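Long-range contact in G-protein interacting protein 1 (Dictyostelium discoideum, PDB 5Z1N), which probably binds the beta-gamma subunits of heterotrimeric G proteins in chemotaxis, and carries phospholipid inside its C-terminal TNFAIP8-like helical domain: residues A[16-28]-A[140-154]. Residues are numbered along the deposited sequence; the frame is centred on the assembly and turned at random. Where two conformers were deposited one is given.
With PEF (di-palmitoyl-3-sn-phosphatidylethanolamine), chain B.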
loop_
_atom_site.group_PDB
_atom_site.type_symbol
_atom_site.label_atom_id
_atom_site.label_comp_id
_atom_site.label_asym_id
_atom_site.label_seq_id
_atom_site.Cartn_x
_atom_site.Cartn_y
_atom_site.Cartn_z
ATOM N N GLU A 16 -2.563 6.992 10.521
ATOM C CA GLU A 16 -1.573 6.199 11.242
ATOM C C GLU A 16 -0.949 5.142 10.340
ATOM O O GLU A 16 0.268 4.918 10.389
ATOM C CB GLU A 16 -2.212 5.549 12.470
ATOM C CG GLU A 16 -2.294 6.466 13.674
ATOM C CD GLU A 16 -1.020 6.463 14.492
ATOM O OE1 GLU A 16 -0.704 7.503 15.109
ATOM O OE2 GLU A 16 -0.334 5.419 14.519
ATOM N N LEU A 17 -1.768 4.477 9.515
ATOM C CA LEU A 17 -1.217 3.526 8.551
ATOM C C LEU A 17 -0.202 4.201 7.631
ATOM O O LEU A 17 0.915 3.698 7.423
ATOM C CB LEU A 17 -2.349 2.905 7.735
ATOM C CG LEU A 17 -3.048 1.709 8.376
ATOM C CD1 LEU A 17 -4.387 1.451 7.710
ATOM C CD2 LEU A 17 -2.153 0.496 8.267
ATOM N N ILE A 18 -0.574 5.355 7.076
ATOM C CA ILE A 18 0.318 6.055 6.163
ATOM C C ILE A 18 1.564 6.540 6.891
ATOM O O ILE A 18 2.658 6.545 6.319
ATOM C CB ILE A 18 -0.438 7.205 5.479
ATOM C CG1 ILE A 18 -1.630 6.648 4.701
ATOM C CG2 ILE A 18 0.481 7.976 4.544
ATOM C CD1 ILE A 18 -2.472 7.702 4.033
ATOM N N GLY A 19 1.429 6.938 8.158
ATOM C CA GLY A 19 2.602 7.299 8.939
ATOM C C GLY A 19 3.578 6.147 9.094
ATOM O O GLY A 19 4.793 6.324 8.948
ATOM N N SER A 20 3.062 4.947 9.381
ATOM C CA SER A 20 3.943 3.788 9.517
ATOM C C SER A 20 4.662 3.485 8.203
ATOM O O SER A 20 5.893 3.294 8.174
ATOM C CB SER A 20 3.138 2.578 9.993
ATOM O OG SER A 20 2.598 2.811 11.281
ATOM N N VAL A 21 3.906 3.454 7.101
ATOM C CA VAL A 21 4.517 3.249 5.788
ATOM C C VAL A 21 5.598 4.294 5.530
ATOM O O VAL A 21 6.707 3.973 5.089
ATOM C CB VAL A 21 3.442 3.276 4.687
ATOM C CG1 VAL A 21 4.094 3.228 3.321
ATOM C CG2 VAL A 21 2.489 2.116 4.858
ATOM N N LYS A 22 5.290 5.563 5.816
ATOM C CA LYS A 22 6.227 6.642 5.518
ATOM C C LYS A 22 7.514 6.498 6.313
ATOM O O LYS A 22 8.605 6.740 5.783
ATOM C CB LYS A 22 5.589 8.000 5.797
ATOM C CG LYS A 22 6.514 9.171 5.473
ATOM C CD LYS A 22 5.874 10.517 5.768
ATOM C CE LYS A 22 6.772 11.648 5.290
ATOM N NZ LYS A 22 6.215 13.004 5.564
ATOM N N LYS A 23 7.415 6.114 7.588
ATOM C CA LYS A 23 8.636 5.932 8.370
ATOM C C LYS A 23 9.489 4.811 7.791
ATOM O O LYS A 23 10.719 4.947 7.674
ATOM C CB LYS A 23 8.298 5.649 9.834
ATOM C CG LYS A 23 9.528 5.486 10.720
ATOM C CD LYS A 23 9.199 5.669 12.197
ATOM C CE LYS A 23 8.224 4.608 12.695
ATOM N NZ LYS A 23 7.795 4.863 14.106
ATOM N N ILE A 24 8.852 3.704 7.395
ATOM C CA ILE A 24 9.619 2.609 6.800
ATOM C C ILE A 24 10.295 3.060 5.505
ATOM O O ILE A 24 11.475 2.757 5.261
ATOM C CB ILE A 24 8.709 1.387 6.587
ATOM C CG1 ILE A 24 8.392 0.747 7.943
ATOM C CG2 ILE A 24 9.365 0.383 5.659
ATOM C CD1 ILE A 24 7.256 -0.260 7.916
ATOM N N ILE A 25 9.571 3.810 4.669
ATOM C CA ILE A 25 10.152 4.305 3.421
ATOM C C ILE A 25 11.344 5.207 3.709
ATOM O O ILE A 25 12.382 5.116 3.041
ATOM C CB ILE A 25 9.092 5.034 2.577
ATOM C CG1 ILE A 25 7.989 4.073 2.144
ATOM C CG2 ILE A 25 9.736 5.670 1.348
ATOM C CD1 ILE A 25 6.915 4.741 1.324
ATOM N N LYS A 26 11.210 6.100 4.695
ATOM C CA LYS A 26 12.344 6.915 5.120
ATOM C C LYS A 26 13.551 6.040 5.429
ATOM O O LYS A 26 14.664 6.302 4.963
ATOM C CB LYS A 26 11.973 7.750 6.349
ATOM C CG LYS A 26 11.273 9.063 6.051
ATOM C CD LYS A 26 11.433 10.058 7.198
ATOM C CE LYS A 26 10.821 9.535 8.481
ATOM N NZ LYS A 26 10.972 10.518 9.598
ATOM N N ARG A 27 13.335 4.973 6.203
ATOM C CA ARG A 27 14.453 4.127 6.605
ATOM C C ARG A 27 15.093 3.405 5.423
ATOM O O ARG A 27 16.312 3.200 5.418
ATOM C CB ARG A 27 13.990 3.122 7.660
ATOM C CG ARG A 27 13.527 3.764 8.965
ATOM C CD ARG A 27 14.675 4.440 9.718
ATOM N NE ARG A 27 14.893 5.825 9.296
ATOM C CZ ARG A 27 14.295 6.879 9.842
ATOM N NH1 ARG A 27 14.561 8.096 9.394
ATOM N NH2 ARG A 27 13.428 6.716 10.832
ATOM N N VAL A 28 14.311 3.017 4.414
ATOM C CA VAL A 28 14.889 2.239 3.320
ATOM C C VAL A 28 15.424 3.084 2.168
ATOM O O VAL A 28 16.254 2.591 1.391
ATOM C CB VAL A 28 13.876 1.229 2.754
ATOM C CG1 VAL A 28 13.456 0.240 3.829
ATOM C CG2 VAL A 28 12.690 1.959 2.178
ATOM N N LYS A 140 14.553 -5.668 1.436
ATOM C CA LYS A 140 15.292 -4.700 2.241
ATOM C C LYS A 140 14.638 -4.510 3.604
ATOM O O LYS A 140 15.322 -4.478 4.630
ATOM C CB LYS A 140 15.390 -3.365 1.502
ATOM C CG LYS A 140 16.055 -2.252 2.305
ATOM C CD LYS A 140 17.566 -2.247 2.110
ATOM C CE LYS A 140 18.240 -1.213 3.007
ATOM N NZ LYS A 140 19.720 -1.390 3.013
ATOM N N VAL A 141 13.311 -4.390 3.634
ATOM C CA VAL A 141 12.604 -4.189 4.897
ATOM C C VAL A 141 12.815 -5.380 5.827
ATOM O O VAL A 141 13.104 -5.219 7.019
ATOM C CB VAL A 141 11.109 -3.936 4.630
ATOM C CG1 VAL A 141 10.278 -4.236 5.864
ATOM C CG2 VAL A 141 10.898 -2.497 4.171
ATOM N N TRP A 142 12.693 -6.595 5.291
ATOM C CA TRP A 142 12.764 -7.786 6.122
ATOM C C TRP A 142 14.176 -8.078 6.610
ATOM O O TRP A 142 14.329 -8.810 7.594
ATOM C CB TRP A 142 12.214 -8.997 5.362
ATOM C CG TRP A 142 10.860 -9.439 5.840
ATOM C CD1 TRP A 142 10.575 -10.543 6.596
ATOM C CD2 TRP A 142 9.607 -8.787 5.598
ATOM N NE1 TRP A 142 9.225 -10.619 6.834
ATOM C CE2 TRP A 142 8.607 -9.555 6.235
ATOM C CE3 TRP A 142 9.233 -7.632 4.903
ATOM C CZ2 TRP A 142 7.260 -9.203 6.199
ATOM C CZ3 TRP A 142 7.889 -7.284 4.868
ATOM C CH2 TRP A 142 6.921 -8.069 5.511
ATOM N N ASP A 143 15.207 -7.532 5.960
ATOM C CA ASP A 143 16.576 -7.816 6.381
ATOM C C ASP A 143 17.281 -6.670 7.093
ATOM O O ASP A 143 18.109 -6.928 7.970
ATOM C CB ASP A 143 17.431 -8.229 5.177
ATOM C CG ASP A 143 17.411 -9.717 4.937
ATOM O OD1 ASP A 143 16.767 -10.438 5.727
ATOM O OD2 ASP A 143 18.043 -10.169 3.963
ATOM N N ASP A 144 16.984 -5.419 6.752
ATOM C CA ASP A 144 17.851 -4.299 7.101
ATOM C C ASP A 144 17.192 -3.277 8.020
ATOM O O ASP A 144 17.781 -2.217 8.267
ATOM C CB ASP A 144 18.347 -3.609 5.823
ATOM C CG ASP A 144 19.320 -4.471 5.031
ATOM O OD1 ASP A 144 19.773 -5.506 5.565
ATOM O OD2 ASP A 144 19.627 -4.120 3.870
ATOM N N LEU A 145 16.001 -3.554 8.535
ATOM C CA LEU A 145 15.343 -2.626 9.446
ATOM C C LEU A 145 15.706 -2.939 10.891
ATOM O O LEU A 145 15.955 -4.090 11.260
ATOM C CB LEU A 145 13.821 -2.677 9.292
ATOM C CG LEU A 145 13.162 -1.943 8.125
ATOM C CD1 LEU A 145 11.655 -1.926 8.319
ATOM C CD2 LEU A 145 13.701 -0.530 7.985
ATOM N N GLU A 146 15.735 -1.894 11.711
ATOM C CA GLU A 146 15.787 -2.093 13.147
ATOM C C GLU A 146 14.392 -2.423 13.668
ATOM O O GLU A 146 13.381 -2.190 12.999
ATOM C CB GLU A 146 16.332 -0.848 13.856
ATOM C CG GLU A 146 17.284 0.006 13.024
ATOM C CD GLU A 146 18.679 -0.579 12.926
ATOM O OE1 GLU A 146 18.983 -1.534 13.672
ATOM O OE2 GLU A 146 19.475 -0.078 12.102
ATOM N N ILE A 147 14.345 -2.978 14.883
ATOM C CA ILE A 147 13.057 -3.238 15.520
ATOM C C ILE A 147 12.329 -1.929 15.809
ATOM O O ILE A 147 11.092 -1.887 15.813
ATOM C CB ILE A 147 13.247 -4.086 16.798
ATOM C CG1 ILE A 147 11.910 -4.659 17.274
ATOM C CG2 ILE A 147 13.921 -3.277 17.905
ATOM C CD1 ILE A 147 11.451 -5.870 16.488
ATOM N N GLU A 148 13.073 -0.839 16.025
ATOM C CA GLU A 148 12.472 0.467 16.280
ATOM C C GLU A 148 11.788 1.061 15.054
ATOM O O GLU A 148 11.079 2.066 15.189
ATOM C CB GLU A 148 13.532 1.449 16.791
ATOM C CG GLU A 148 13.804 1.365 18.285
ATOM C CD GLU A 148 14.728 0.219 18.651
ATOM O OE1 GLU A 148 14.642 -0.269 19.800
ATOM O OE2 GLU A 148 15.538 -0.193 17.789
ATOM N N ASP A 149 11.982 0.481 13.870
ATOM C CA ASP A 149 11.359 1.003 12.660
ATOM C C ASP A 149 9.904 0.571 12.508
ATOM O O ASP A 149 9.233 1.030 11.578
ATOM C CB ASP A 149 12.185 0.592 11.441
ATOM C CG ASP A 149 13.582 1.198 11.468
ATOM O OD1 ASP A 149 14.538 0.568 10.964
ATOM O OD2 ASP A 149 13.722 2.308 12.021
ATOM N N ASP A 150 9.418 -0.305 13.389
ATOM C CA ASP A 150 7.987 -0.498 13.628
ATOM C C ASP A 150 7.258 -1.058 12.407
ATOM O O ASP A 150 6.127 -0.671 12.104
ATOM C CB ASP A 150 7.336 0.802 14.105
ATOM C CG ASP A 150 7.751 1.171 15.524
ATOM O OD1 ASP A 150 8.017 0.249 16.322
ATOM O OD2 ASP A 150 7.813 2.376 15.844
ATOM N N LEU A 151 7.903 -1.994 11.708
ATOM C CA LEU A 151 7.167 -2.835 10.771
ATOM C C LEU A 151 6.002 -3.531 11.467
ATOM O O LEU A 151 4.953 -3.771 10.851
ATOM C CB LEU A 151 8.110 -3.864 10.146
ATOM C CG LEU A 151 7.524 -4.838 9.123
ATOM C CD1 LEU A 151 7.013 -4.093 7.888
ATOM C CD2 LEU A 151 8.567 -5.870 8.745
ATOM N N PHE A 152 6.161 -3.835 12.762
ATOM C CA PHE A 152 5.098 -4.492 13.518
ATOM C C PHE A 152 3.818 -3.669 13.525
ATOM O O PHE A 152 2.722 -4.221 13.395
ATOM C CB PHE A 152 5.550 -4.762 14.956
ATOM C CG PHE A 152 4.422 -5.149 15.877
ATOM C CD1 PHE A 152 3.900 -6.434 15.851
ATOM C CD2 PHE A 152 3.867 -4.224 16.750
ATOM C CE1 PHE A 152 2.854 -6.792 16.686
ATOM C CE2 PHE A 152 2.821 -4.575 17.586
ATOM C CZ PHE A 152 2.313 -5.861 17.551
ATOM N N LEU A 153 3.931 -2.350 13.697
ATOM C CA LEU A 153 2.736 -1.511 13.724
ATOM C C LEU A 153 2.005 -1.556 12.389
ATOM O O LEU A 153 0.770 -1.652 12.344
ATOM C CB LEU A 153 3.114 -0.074 14.084
ATOM C CG LEU A 153 3.781 0.102 15.449
ATOM C CD1 LEU A 153 3.995 1.573 15.755
ATOM C CD2 LEU A 153 2.949 -0.553 16.539
ATOM N N LEU A 154 2.756 -1.504 11.288
ATOM C CA LEU A 154 2.140 -1.519 9.968
ATOM C C LEU A 154 1.469 -2.857 9.688
ATOM O O LEU A 154 0.293 -2.903 9.311
ATOM C CB LEU A 154 3.186 -1.212 8.897
ATOM C CG LEU A 154 2.666 -1.381 7.468
ATOM C CD1 LEU A 154 1.500 -0.434 7.209
ATOM C CD2 LEU A 154 3.782 -1.171 6.458
HETATM C C2 PEF B . -9.974 4.886 5.333
HETATM C C1 PEF B . -11.310 4.624 4.650
HETATM N N PEF B . -15.607 0.870 6.287
HETATM C C3 PEF B . -9.979 4.405 6.775
HETATM C C4 PEF B . -14.590 2.204 4.543
HETATM C C5 PEF B . -15.771 1.321 4.922
HETATM C C10 PEF B . -7.740 4.886 4.490
HETATM C C11 PEF B . -6.683 4.364 3.548
HETATM C C12 PEF B . -5.334 4.197 4.238
HETATM C C13 PEF B . -4.434 3.375 3.321
HETATM C C14 PEF B . -2.996 3.262 3.812
HETATM C C15 PEF B . -2.297 2.150 3.034
HETATM C C16 PEF B . -0.818 2.047 3.378
HETATM C C17 PEF B . -0.228 0.719 2.912
HETATM C C18 PEF B . -0.645 0.371 1.487
HETATM C C19 PEF B . 0.491 -0.306 0.726
HETATM C C20 PEF B . 1.096 -1.472 1.502
HETATM C C21 PEF B . 2.612 -1.339 1.570
HETATM C C22 PEF B . 3.230 -2.419 2.450
HETATM C C23 PEF B . 4.665 -2.064 2.829
HETATM C C24 PEF B . 5.317 -3.202 3.603
HETATM C C25 PEF B . 6.674 -2.799 4.136
HETATM C C30 PEF B . -8.573 2.382 7.002
HETATM C C31 PEF B . -8.419 0.880 7.014
HETATM C C32 PEF B . -7.804 0.411 5.701
HETATM C C33 PEF B . -8.784 0.557 4.543
HETATM C C34 PEF B . -8.039 0.749 3.228
HETATM C C35 PEF B . -8.992 0.691 2.038
HETATM C C36 PEF B . -8.424 1.439 0.837
HETATM C C37 PEF B . -9.098 1.023 -0.466
HETATM C C38 PEF B . -8.649 1.916 -1.619
HETATM C C39 PEF B . -8.124 1.094 -2.792
HETATM C C40 PEF B . -7.711 1.975 -3.967
HETATM C C41 PEF B . -6.601 2.950 -3.592
HETATM C C42 PEF B . -5.315 2.233 -3.191
HETATM C C43 PEF B . -4.175 3.229 -3.014
HETATM C C44 PEF B . -2.890 2.540 -2.576
HETATM C C45 PEF B . -1.723 3.503 -2.623
HETATM O O4 PEF B . -7.576 5.908 5.131
HETATM O O5 PEF B . -7.611 3.112 7.177
HETATM O O2 PEF B . -8.982 4.149 4.631
HETATM O O3 PEF B . -9.870 2.985 6.758
HETATM O O1P PEF B . -14.682 5.673 5.907
HETATM O O2P PEF B . -13.928 4.642 3.607
HETATM O O3P PEF B . -12.364 4.658 5.603
HETATM O O4P PEF B . -14.359 3.178 5.560
HETATM P P PEF B . -13.899 4.649 5.114
HETATM O O HOH W 1 6.633 2.338 10.945
HETATM O O HOH W 2 0.059 1.495 11.511
HETATM O O HOH W 3 11.092 4.638 14.945
#
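Ile-24 CD1 meets Leu-154 CD2, and the two side chains pack helix 12-28 against the polypeptide running from helix 135-144 into helix 151-158. Leu-154 is a knob in a hole formed by Leu-17, Ser-20, Val-21 and Ile-24. With CG anti to the backbone N (chi1 173°), its two methyls part company: CD1 presses on Val-21 CG2 at 3.6 Å, while CD2 lies 3.8 Å from PEF C24, near the end of an acyl chain. The branches of Ile-24 also divide the work. The Ile-24 and Val-141 side chains cross at about a right angle, CG2 to CG2 at 3.6 Å, and Ile-24 CD1 settles against Leu-151 CD1 at 3.8 Å.

The Asp-149 carboxylate lies against the CG and CD methylenes of Arg-27, the two side chains crossing obliquely, with Arg-27 CD 3.3 Å from Asp-149 OD2; the guanidinium itself stays beyond salt-bridge range. The other oxygen, OD1, accepts the backbone N-H of Glu-146 at 2.8 Å, from above the carboxylate plane. With an alanine here, the Glu-146 N-H would probably lose its acceptor and the 147-149 turn the contact that holds it against Arg-27. Next door, Lys-23 NZ forms a salt bridge to the anti lone pair of Asp-150 OD2 (3.0 Å), and a water sits within 3.0 Å of both Ser-20 O and Asp-149 O and can donate to either.

The salt bridge thus ties the outer margin, while the apolar side, through Leu-17, Val-21, Leu-151 and Leu-154, forms part of the phospholipid pocket wall.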